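Local atomic coordinates of lipoprotein signal peptidase (Staphylococcus aureus, PDB entry 6RYO), a protein that probably cleaves the signal peptides from bacterial prolipoproteins within the membrane, as an aspartic endopeptidase of the A8 family. Residues Phe143-Ile148 against Phe153-Ile158; Gln117-Leu122 against Val167-Ile172; Tyr50-Thr55 against Ile71-Asn76. All blocks are in the same frame, centred on the assembly; numbering follows the deposited sequence.

In the fold
The three contacts run from the three-stranded antiparallel sheet to the far part of the helical bundle. Contacts 1 and 3 lie side by side, their centres 12 Å apart, and share the sheet: 143-148 and 71-76 belong to neighbouring antiparallel strands, joined by a backbone bond from Thr72 to Phe143. All three are largely buried, but their chemistry differs. Contact 1 rests on backbone hydrogen bonds close to the predicted catalytic aspartates. Contact 3 sets a helix end across a strand through a few side chains. Contact 2, centred 21 Å from contact 1, is wholly apolar and joins two transmembrane helices, one of them with several residues exposed.

Contact 1: Phe143-Ile148 against Phe153-Ile158; sequences FIDTNI and FPIFNI. With OLC ((2R)-2,3-dihydroxypropyl (9Z)-octadec-9-enoate), chain B; OLC ((2R)-2,3-dihydroxypropyl (9Z)-octadec-9-enoate), chain C.
Phe143 sends its backbone N-H to Phe156 O, 3.2 Å from N to O, arriving from above the carbonyl plane. Its ring turns back so that CE1 rests on Asn157 CB and CZ approaches Ile158 CG1. Ile144 N gives a second bond to the same Phe156 O, 2.8 Å long and nearly in line with the C=O; two successive residues facing Phe156 form a classic beta bulge. Ile144 O accepts in turn from Phe156 N at 3.2 Å, on a lone pair in the carbonyl plane. With chi1 at -65°, Ile144 CG1 stands beside the backbone N and CG2 anti to it, laying this methyl over one face of the Phe156 ring, 3.8 Å from CG2 to the centroid. Atom C4 of a monoolein chain covers the opposite face, so the ring is sandwiched between protein and lipid. Asp145 OD1 accepts a 2.6 Å bond from a water that also donates weakly to Phe153 O, while its OD2 bonds to Thr72. Asn157 caps helix 158-174 through OD1 to the N of Asp160, a predicted catalytic residue. Two bonds into Phe156 O thus fix the backbone ahead of this cap, consistent with placing the active site.

Contact 2: Gln117-Leu122 against Val167-Ile172; sequences QVAISL and VILIII. With OLC ((2R)-2,3-dihydroxypropyl (9Z)-octadec-9-enoate), chain C.
Ala119 and Leu169 mark the tight point of this helix pair, their CA atoms 6.0 Å apart. At this point the side chain is a single methyl, Ala119 CB, which meets Leu169 CB at 3.8 Å and, on the next residue, Ile170 CG2 at 3.7 Å, so it is touched by two neighbours of the facing helix. Ile170 offers CG2 because its CG1 stands between the backbone N and the carbonyl carbon (chi1 67°), which carries CD1 away from the interface. One helical turn on from Ala119, Leu122 meets Leu169 branch to branch, CD1 to CD1 at 3.7 Å, the two side chains slanting across each other.

Away from these few atoms the contact thins quickly. Only 161 Å² is buried in all, and no hydrogen bond joins the two segments, although Ser162 OG, earlier on helix 158-174, bonds to Leu122 O. Val167, Ile168, Ile171 and Ile172 are exposed, on a helix predicted to span the membrane. The other branch of Leu122 faces the lipid, CD2 lying 3.6 Å from C10 at the double bond of a monoolein chain. On the far side of helix 114-137 the polar groups are settled within the protein: Ser121 OG bonds to Gln117 O at 2.7 Å, from the face of that carbonyl opposite to Ser121 N, and the Gln117 amide is held by Lys28, Phe30 and Ala110.

The axes of segments 117-122 and 167-172 approach to 8.8 Å with an angle of 149° between their directions. This is antiparallel packing of transmembrane helices around a small residue, here joining helices 114-137 and 158-174 in the membrane bundle of signal peptidase II.

Contact 3: Tyr50-Thr55 against Ile71-Asn76; sequences YIIATT and ITSHRN. With OLC ((2R)-2,3-dihydroxypropyl (9Z)-octadec-9-enoate), chain G; OLC ((2R)-2,3-dihydroxypropyl (9Z)-octadec-9-enoate), chain B.
A helix end laid across a beta strand joins the membrane bundle of this peptidase to its small antiparallel sheet: the last turn of helix 31-55 meets strand 69-76 at Ile52 and Ile71. The axes of segments 50-55 and 71-76 run at 97° to each other and approach to 9.2 Å. Ile52 and Ala53 make the contact from the helix, Ala53 through CA as well as CB. Ile52 divides its two ends between two strand residues. CD1 reaches Ile71 CG2 at 3.6 Å, the side chains crossing at about a right angle, while CG2, set anti to the backbone N by a chi1 of -54°, lies 3.9 Å from Ser73 OG. A monoolein tail also reaches Ile52, its C4 standing 3.6 Å from CD1, and Phe143 of the adjoining strand packs on the same isoleucine.

Beyond Ser73, Arg75 closes the contact at its polar end. Its chain bends at chi2 (-57°), which folds the guanidinium back along its own strand. There NH1 gives a nearly straight 2.8 Å bond to Ser73 OG, lying almost in the guanidinium plane, and a second bond of 3.1 Å to His74 O, which it meets from well above the carbonyl plane. These two bonds restrain the rotation of the group and leave NH2 directed to the helix, where Arg75 NH2 rests 3.6 Å from Ala53 CA.

Contact 1: Phe143-Ile148 against Phe153-Ile158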
# COMPACT_ATOMS: atom_id res chain seq x y z
N PHE A 143 0.64 -6.06 -10.22
CA PHE A 143 0.27 -7.36 -10.78
C PHE A 143 -1.18 -7.77 -10.58
O PHE A 143 -1.63 -8.69 -11.26
CB PHE A 143 1.17 -8.46 -10.21
CG PHE A 143 1.18 -8.52 -8.70
CD1 PHE A 143 2.06 -7.74 -7.97
CD2 PHE A 143 0.31 -9.35 -8.03
CE1 PHE A 143 2.07 -7.79 -6.59
CE2 PHE A 143 0.31 -9.41 -6.64
CZ PHE A 143 1.20 -8.63 -5.93
N ILE A 144 -1.94 -7.13 -9.69
CA ILE A 144 -3.32 -7.55 -9.43
C ILE A 144 -4.23 -6.92 -10.47
O ILE A 144 -4.36 -5.69 -10.54
CB ILE A 144 -3.75 -7.18 -8.00
CG1 ILE A 144 -2.92 -7.94 -6.97
CG2 ILE A 144 -5.23 -7.46 -7.81
CD1 ILE A 144 -3.30 -7.65 -5.54
N ASP A 145 -4.89 -7.77 -11.26
CA ASP A 145 -5.73 -7.34 -12.38
C ASP A 145 -7.08 -8.02 -12.25
O ASP A 145 -7.20 -9.22 -12.50
CB ASP A 145 -5.06 -7.68 -13.71
CG ASP A 145 -5.85 -7.17 -14.91
OD1 ASP A 145 -6.81 -6.40 -14.72
OD2 ASP A 145 -5.50 -7.55 -16.05
N THR A 146 -8.10 -7.26 -11.85
CA THR A 146 -9.43 -7.80 -11.61
C THR A 146 -10.46 -7.02 -12.40
O THR A 146 -10.19 -5.95 -12.95
CB THR A 146 -9.78 -7.78 -10.11
OG1 THR A 146 -10.20 -6.46 -9.74
CG2 THR A 146 -8.59 -8.18 -9.26
N ASN A 147 -11.67 -7.58 -12.46
CA ASN A 147 -12.84 -6.92 -13.04
C ASN A 147 -13.97 -6.85 -12.03
O ASN A 147 -15.15 -6.80 -12.40
CB ASN A 147 -13.28 -7.63 -14.32
CG ASN A 147 -14.18 -6.76 -15.19
OD1 ASN A 147 -14.22 -5.54 -15.04
ND2 ASN A 147 -14.91 -7.40 -16.11
N ILE A 148 -13.63 -6.87 -10.74
CA ILE A 148 -14.64 -6.81 -9.69
C ILE A 148 -15.13 -5.38 -9.49
O ILE A 148 -16.31 -5.16 -9.17
CB ILE A 148 -14.10 -7.41 -8.39
CG1 ILE A 148 -13.53 -8.81 -8.64
CG2 ILE A 148 -15.18 -7.47 -7.33
CD1 ILE A 148 -14.55 -9.80 -9.17
N PHE A 153 -10.08 -0.25 -14.05
CA PHE A 153 -9.48 -0.06 -12.74
C PHE A 153 -8.03 -0.52 -12.81
O PHE A 153 -7.77 -1.66 -13.20
CB PHE A 153 -10.26 -0.86 -11.68
CG PHE A 153 -10.00 -0.40 -10.27
CD1 PHE A 153 -10.49 0.82 -9.83
CD2 PHE A 153 -9.28 -1.19 -9.39
CE1 PHE A 153 -10.27 1.24 -8.53
CE2 PHE A 153 -9.06 -0.77 -8.09
CZ PHE A 153 -9.55 0.44 -7.66
N PRO A 154 -7.07 0.33 -12.46
CA PRO A 154 -5.67 0.04 -12.77
C PRO A 154 -5.15 -1.19 -12.03
O PRO A 154 -5.70 -1.63 -11.02
CB PRO A 154 -4.94 1.31 -12.32
CG PRO A 154 -5.82 1.88 -11.26
CD PRO A 154 -7.22 1.59 -11.71
N ILE A 155 -4.07 -1.75 -12.57
CA ILE A 155 -3.40 -2.88 -11.95
C ILE A 155 -2.69 -2.39 -10.69
O ILE A 155 -1.87 -1.47 -10.75
CB ILE A 155 -2.43 -3.55 -12.93
CG1 ILE A 155 -3.13 -3.86 -14.25
CG2 ILE A 155 -1.85 -4.82 -12.33
CD1 ILE A 155 -2.22 -4.40 -15.33
N PHE A 156 -3.00 -3.01 -9.55
CA PHE A 156 -2.43 -2.60 -8.27
C PHE A 156 -1.73 -3.78 -7.60
O PHE A 156 -1.56 -4.84 -8.20
CB PHE A 156 -3.51 -1.99 -7.37
CG PHE A 156 -4.64 -2.93 -7.06
CD1 PHE A 156 -5.70 -3.08 -7.93
CD2 PHE A 156 -4.65 -3.66 -5.87
CE1 PHE A 156 -6.75 -3.94 -7.64
CE2 PHE A 156 -5.69 -4.51 -5.58
CZ PHE A 156 -6.74 -4.65 -6.46
N ASN A 157 -1.31 -3.58 -6.36
CA ASN A 157 -0.51 -4.56 -5.64
C ASN A 157 -0.96 -4.60 -4.18
O ASN A 157 -1.97 -4.01 -3.80
CB ASN A 157 0.99 -4.24 -5.78
CG ASN A 157 1.31 -2.79 -5.44
OD1 ASN A 157 0.74 -2.22 -4.52
ND2 ASN A 157 2.22 -2.19 -6.20
N ILE A 158 -0.19 -5.32 -3.36
CA ILE A 158 -0.53 -5.46 -1.94
C ILE A 158 -0.37 -4.13 -1.22
O ILE A 158 -1.20 -3.78 -0.37
CB ILE A 158 0.32 -6.57 -1.30
CG1 ILE A 158 0.11 -7.90 -2.03
CG2 ILE A 158 -0.01 -6.71 0.17
CD1 ILE A 158 -1.30 -8.44 -1.91
C10 OLC B . -8.18 -6.41 -1.43
C9 OLC B . -8.31 -5.17 -1.02
C11 OLC B . -9.11 -6.96 -2.51
C8 OLC B . -9.39 -4.27 -1.62
C24 OLC B . -2.54 1.49 -9.61
C12 OLC B . -8.36 -8.00 -3.34
C7 OLC B . -8.83 -2.88 -1.88
C13 OLC B . -8.57 -7.70 -4.82
C6 OLC B . -8.31 -2.79 -3.31
C14 OLC B . -8.69 -9.02 -5.58
C5 OLC B . -7.81 -1.37 -3.57
C4 OLC B . -7.14 -1.29 -4.94
C3 OLC B . -6.30 -0.02 -5.00
C2 OLC B . -6.20 0.45 -6.45
C21 OLC B . -3.73 2.87 -7.90
C1 OLC B . -5.10 1.50 -6.57
C22 OLC B . -2.38 2.54 -8.51
O19 OLC B . -4.79 2.15 -5.63
O25 OLC B . -1.66 1.78 -10.66
O23 OLC B . -1.82 3.69 -9.07
O20 OLC B . -4.46 1.68 -7.80
C18 OLC C . -4.85 -9.29 -1.98
C10 OLC C . -4.42 -5.85 5.39
C9 OLC C . -4.87 -6.26 6.56
C17 OLC C . -5.06 -7.98 -1.23
C11 OLC C . -3.14 -6.43 4.80
C8 OLC C . -4.12 -7.33 7.35
C24 OLC C . -8.19 -8.02 18.57
C16 OLC C . -5.63 -8.29 0.15
C12 OLC C . -3.09 -6.15 3.31
C7 OLC C . -5.05 -7.98 8.37
C15 OLC C . -4.52 -8.84 1.03
C13 OLC C . -4.19 -6.96 2.62
C6 OLC C . -5.40 -6.99 9.47
C14 OLC C . -3.58 -7.70 1.43
C5 OLC C . -4.47 -7.19 10.67
C4 OLC C . -5.12 -8.13 11.68
C3 OLC C . -5.48 -7.35 12.94
C2 OLC C . -4.98 -8.10 14.17
C21 OLC C . -6.44 -8.70 16.93
C1 OLC C . -5.32 -7.31 15.43
C22 OLC C . -6.79 -8.62 18.41
O19 OLC C . -5.60 -6.16 15.34
O25 OLC C . -8.34 -7.54 19.88
O23 OLC C . -6.75 -9.89 18.98
O20 OLC C . -5.31 -7.93 16.68
O HOH W 1 -7.63 -4.09 -15.52

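Contact 2: Gln117-Leu122 against Val167-Ile172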
# COMPACT_ATOMS: atom_id res chain seq x y z
N GLN A 117 -4.57 2.49 15.51
CA GLN A 117 -3.16 2.11 15.41
C GLN A 117 -2.96 1.02 14.35
O GLN A 117 -1.96 1.03 13.62
CB GLN A 117 -2.64 1.64 16.77
CG GLN A 117 -2.52 2.76 17.80
CD GLN A 117 -1.95 2.27 19.12
OE1 GLN A 117 -1.41 1.17 19.21
NE2 GLN A 117 -2.06 3.10 20.15
N VAL A 118 -3.90 0.08 14.26
CA VAL A 118 -3.86 -0.91 13.18
C VAL A 118 -4.04 -0.22 11.83
O VAL A 118 -3.34 -0.53 10.85
CB VAL A 118 -4.94 -1.99 13.40
CG1 VAL A 118 -5.08 -2.86 12.15
CG2 VAL A 118 -4.59 -2.84 14.61
N ALA A 119 -4.97 0.73 11.76
CA ALA A 119 -5.23 1.44 10.51
C ALA A 119 -4.01 2.24 10.07
O ALA A 119 -3.62 2.22 8.89
CB ALA A 119 -6.44 2.35 10.66
N ILE A 120 -3.38 2.96 11.00
CA ILE A 120 -2.17 3.71 10.69
C ILE A 120 -1.07 2.77 10.21
O ILE A 120 -0.33 3.09 9.27
CB ILE A 120 -1.72 4.54 11.91
CG1 ILE A 120 -2.79 5.57 12.28
CG2 ILE A 120 -0.39 5.22 11.64
CD1 ILE A 120 -2.47 6.36 13.53
N SER A 121 -0.96 1.60 10.83
CA SER A 121 0.01 0.60 10.39
C SER A 121 -0.26 0.17 8.96
O SER A 121 0.66 0.05 8.14
CB SER A 121 -0.01 -0.60 11.33
OG SER A 121 0.23 -0.20 12.67
N LEU A 122 -1.53 -0.10 8.64
CA LEU A 122 -1.89 -0.45 7.27
C LEU A 122 -1.56 0.68 6.31
O LEU A 122 -1.11 0.44 5.18
CB LEU A 122 -3.37 -0.81 7.19
CG LEU A 122 -3.79 -2.08 7.93
CD1 LEU A 122 -5.27 -2.36 7.74
CD2 LEU A 122 -2.95 -3.26 7.45
N VAL A 167 -7.46 3.23 4.66
CA VAL A 167 -8.32 4.39 4.46
C VAL A 167 -9.76 4.04 4.80
O VAL A 167 -10.49 4.85 5.39
CB VAL A 167 -8.18 4.92 3.02
CG1 VAL A 167 -9.22 5.99 2.74
CG2 VAL A 167 -6.78 5.46 2.79
N ILE A 168 -10.20 2.83 4.45
CA ILE A 168 -11.55 2.40 4.80
C ILE A 168 -11.73 2.38 6.31
O ILE A 168 -12.77 2.81 6.83
CB ILE A 168 -11.86 1.03 4.17
CG1 ILE A 168 -11.88 1.13 2.64
CG2 ILE A 168 -13.17 0.47 4.69
CD1 ILE A 168 -12.08 -0.21 1.95
N LEU A 169 -10.72 1.90 7.04
CA LEU A 169 -10.84 1.80 8.49
C LEU A 169 -10.91 3.18 9.14
O LEU A 169 -11.71 3.39 10.05
CB LEU A 169 -9.66 1.00 9.05
CG LEU A 169 -9.57 -0.46 8.61
CD1 LEU A 169 -8.40 -1.15 9.28
CD2 LEU A 169 -10.88 -1.19 8.89
N ILE A 170 -10.08 4.13 8.68
CA ILE A 170 -10.12 5.46 9.27
C ILE A 170 -11.41 6.19 8.88
O ILE A 170 -11.94 6.97 9.67
CB ILE A 170 -8.87 6.28 8.90
CG1 ILE A 170 -8.83 6.59 7.40
CG2 ILE A 170 -7.60 5.55 9.32
CD1 ILE A 170 -9.22 8.02 7.06
N ILE A 171 -11.92 5.94 7.67
CA ILE A 171 -13.21 6.50 7.29
C ILE A 171 -14.30 5.96 8.21
O ILE A 171 -15.23 6.69 8.60
CB ILE A 171 -13.51 6.21 5.81
CG1 ILE A 171 -12.65 7.09 4.91
CG2 ILE A 171 -14.99 6.41 5.50
CD1 ILE A 171 -12.88 6.87 3.43
N ILE A 172 -14.20 4.69 8.59
CA ILE A 172 -15.10 4.14 9.60
C ILE A 172 -14.79 4.74 10.97
O ILE A 172 -15.69 5.00 11.77
CB ILE A 172 -15.02 2.60 9.62
CG1 ILE A 172 -15.47 2.04 8.27
CG2 ILE A 172 -15.86 2.02 10.75
CD1 ILE A 172 -15.30 0.54 8.14
C18 OLC C . -4.85 -9.29 -1.98
C10 OLC C . -4.42 -5.85 5.39
C9 OLC C . -4.87 -6.26 6.56
C17 OLC C . -5.06 -7.98 -1.23
C11 OLC C . -3.14 -6.43 4.80
C8 OLC C . -4.12 -7.33 7.35
C24 OLC C . -8.19 -8.02 18.57
C16 OLC C . -5.63 -8.29 0.15
C12 OLC C . -3.09 -6.15 3.31
C7 OLC C . -5.05 -7.98 8.37
C15 OLC C . -4.52 -8.84 1.03
C13 OLC C . -4.19 -6.96 2.62
C6 OLC C . -5.40 -6.99 9.47
C14 OLC C . -3.58 -7.70 1.43
C5 OLC C . -4.47 -7.19 10.67
C4 OLC C . -5.12 -8.13 11.68
C3 OLC C . -5.48 -7.35 12.94
C2 OLC C . -4.98 -8.10 14.17
C21 OLC C . -6.44 -8.70 16.93
C1 OLC C . -5.32 -7.31 15.43
C22 OLC C . -6.79 -8.62 18.41
O19 OLC C . -5.60 -6.16 15.34
O25 OLC C . -8.34 -7.54 19.88
O23 OLC C . -6.75 -9.89 18.98
O20 OLC C . -5.31 -7.93 16.68

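Contact 3: Tyr50-Thr55 against Ile71-Asn76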
# COMPACT_ATOMS: atom_id res chain seq x y z
N TYR A 50 8.25 -9.33 -6.07
CA TYR A 50 9.48 -9.93 -6.59
C TYR A 50 9.20 -11.23 -7.34
O TYR A 50 9.90 -11.53 -8.31
CB TYR A 50 10.46 -10.18 -5.45
CG TYR A 50 11.75 -10.85 -5.88
CD1 TYR A 50 11.93 -12.22 -5.73
CD2 TYR A 50 12.77 -10.11 -6.46
CE1 TYR A 50 13.10 -12.83 -6.13
CE2 TYR A 50 13.95 -10.72 -6.86
CZ TYR A 50 14.11 -12.08 -6.69
OH TYR A 50 15.28 -12.68 -7.09
N ILE A 51 8.21 -12.01 -6.90
CA ILE A 51 7.89 -13.25 -7.60
C ILE A 51 7.41 -12.95 -9.01
O ILE A 51 7.80 -13.63 -9.97
CB ILE A 51 6.84 -14.05 -6.81
CG1 ILE A 51 7.33 -14.36 -5.39
CG2 ILE A 51 6.49 -15.34 -7.53
CD1 ILE A 51 8.70 -15.00 -5.34
N ILE A 52 6.59 -11.91 -9.17
CA ILE A 52 6.09 -11.54 -10.49
C ILE A 52 7.23 -11.03 -11.38
O ILE A 52 7.26 -11.29 -12.59
CB ILE A 52 4.97 -10.49 -10.37
CG1 ILE A 52 3.88 -10.99 -9.42
CG2 ILE A 52 4.38 -10.16 -11.73
CD1 ILE A 52 3.37 -12.36 -9.77
N ALA A 53 8.18 -10.30 -10.79
CA ALA A 53 9.27 -9.73 -11.57
C ALA A 53 10.19 -10.80 -12.14
O ALA A 53 10.76 -10.61 -13.22
CB ALA A 53 10.06 -8.75 -10.71
N THR A 54 10.35 -11.92 -11.44
CA THR A 54 11.32 -12.94 -11.83
C THR A 54 10.71 -14.14 -12.54
O THR A 54 11.46 -14.96 -13.08
CB THR A 54 12.11 -13.42 -10.60
OG1 THR A 54 11.19 -13.94 -9.63
CG2 THR A 54 12.88 -12.26 -9.99
N THR A 55 9.38 -14.26 -12.55
CA THR A 55 8.73 -15.37 -13.24
C THR A 55 8.03 -14.95 -14.53
O THR A 55 7.64 -15.83 -15.31
CB THR A 55 7.69 -16.04 -12.33
OG1 THR A 55 7.01 -15.05 -11.54
CG2 THR A 55 8.36 -17.05 -11.42
N ILE A 71 -3.26 -12.28 -12.92
CA ILE A 71 -1.97 -11.72 -12.51
C ILE A 71 -1.32 -11.17 -13.77
O ILE A 71 -0.72 -11.91 -14.56
CB ILE A 71 -1.09 -12.76 -11.82
CG1 ILE A 71 -1.77 -13.30 -10.57
CG2 ILE A 71 0.25 -12.14 -11.46
CD1 ILE A 71 -2.11 -12.24 -9.54
N THR A 72 -1.44 -9.86 -13.96
CA THR A 72 -0.94 -9.18 -15.16
C THR A 72 0.26 -8.34 -14.76
O THR A 72 0.13 -7.37 -14.01
CB THR A 72 -2.04 -8.33 -15.79
OG1 THR A 72 -3.16 -9.16 -16.13
CG2 THR A 72 -1.52 -7.66 -17.04
N SER A 73 1.44 -8.72 -15.27
CA SER A 73 2.67 -8.02 -14.93
C SER A 73 2.66 -6.61 -15.50
O SER A 73 2.54 -6.43 -16.72
CB SER A 73 3.88 -8.81 -15.44
OG SER A 73 5.09 -8.21 -15.02
N HIS A 74 2.77 -5.62 -14.63
CA HIS A 74 2.80 -4.22 -15.03
C HIS A 74 3.80 -3.47 -14.17
O HIS A 74 4.12 -3.89 -13.05
CB HIS A 74 1.40 -3.58 -14.92
CG HIS A 74 1.38 -2.12 -15.26
ND1 HIS A 74 1.57 -1.65 -16.54
CD2 HIS A 74 1.19 -1.02 -14.48
CE1 HIS A 74 1.50 -0.33 -16.54
NE2 HIS A 74 1.27 0.08 -15.30
N ARG A 75 4.28 -2.34 -14.69
CA ARG A 75 5.13 -1.43 -13.94
C ARG A 75 4.52 -0.04 -13.99
O ARG A 75 4.02 0.39 -15.03
CB ARG A 75 6.56 -1.39 -14.51
CG ARG A 75 7.25 -2.75 -14.57
CD ARG A 75 7.31 -3.41 -13.20
NE ARG A 75 8.09 -4.64 -13.22
CZ ARG A 75 7.61 -5.84 -13.55
NH1 ARG A 75 6.33 -5.97 -13.89
NH2 ARG A 75 8.40 -6.90 -13.53
N ASN A 76 4.55 0.66 -12.85
CA ASN A 76 3.94 1.98 -12.73
C ASN A 76 5.01 3.00 -12.39
O ASN A 76 5.75 2.83 -11.41
CB ASN A 76 2.84 1.98 -11.67
CG ASN A 76 1.84 3.11 -11.86
OD1 ASN A 76 2.19 4.19 -12.36
ND2 ASN A 76 0.59 2.87 -11.48
C10 OLC G . -3.28 -11.69 -4.11
C9 OLC G . -2.00 -11.98 -4.26
C11 OLC G . -4.33 -12.24 -5.07
C8 OLC G . -1.53 -12.90 -5.39
C24 OLC G . 3.62 -18.01 -14.30
C12 OLC G . -5.52 -12.76 -4.26
C7 OLC G . -0.10 -13.34 -5.10
C13 OLC G . -6.58 -11.67 -4.12
C6 OLC G . 0.56 -13.88 -6.37
C5 OLC G . 1.82 -14.66 -5.99
C4 OLC G . 2.75 -14.78 -7.20
C3 OLC G . 2.27 -15.91 -8.11
C2 OLC G . 3.19 -16.01 -9.33
C21 OLC G . 2.67 -18.52 -12.04
C1 OLC G . 2.96 -17.34 -10.04
C22 OLC G . 3.50 -19.06 -13.20
O19 OLC G . 2.42 -18.22 -9.46
O25 OLC G . 4.04 -18.61 -15.49
O23 OLC G . 4.78 -19.41 -12.75
O20 OLC G . 3.37 -17.52 -11.37
C10 OLC B . -8.18 -6.41 -1.43
C9 OLC B . -8.31 -5.17 -1.02
C11 OLC B . -9.11 -6.96 -2.51
C8 OLC B . -9.39 -4.27 -1.62
C24 OLC B . -2.54 1.49 -9.61
C12 OLC B . -8.36 -8.00 -3.34
C7 OLC B . -8.83 -2.88 -1.88
C13 OLC B . -8.57 -7.70 -4.82
C6 OLC B . -8.31 -2.79 -3.31
C14 OLC B . -8.69 -9.02 -5.58
C5 OLC B . -7.81 -1.37 -3.57
C4 OLC B . -7.14 -1.29 -4.94
C3 OLC B . -6.30 -0.02 -5.00
C2 OLC B . -6.20 0.45 -6.45
C21 OLC B . -3.73 2.87 -7.90
C1 OLC B . -5.10 1.50 -6.57
C22 OLC B . -2.38 2.54 -8.51
O19 OLC B . -4.79 2.15 -5.63
O25 OLC B . -1.66 1.78 -10.66
O23 OLC B . -1.82 3.69 -9.07
O20 OLC B . -4.46 1.68 -7.80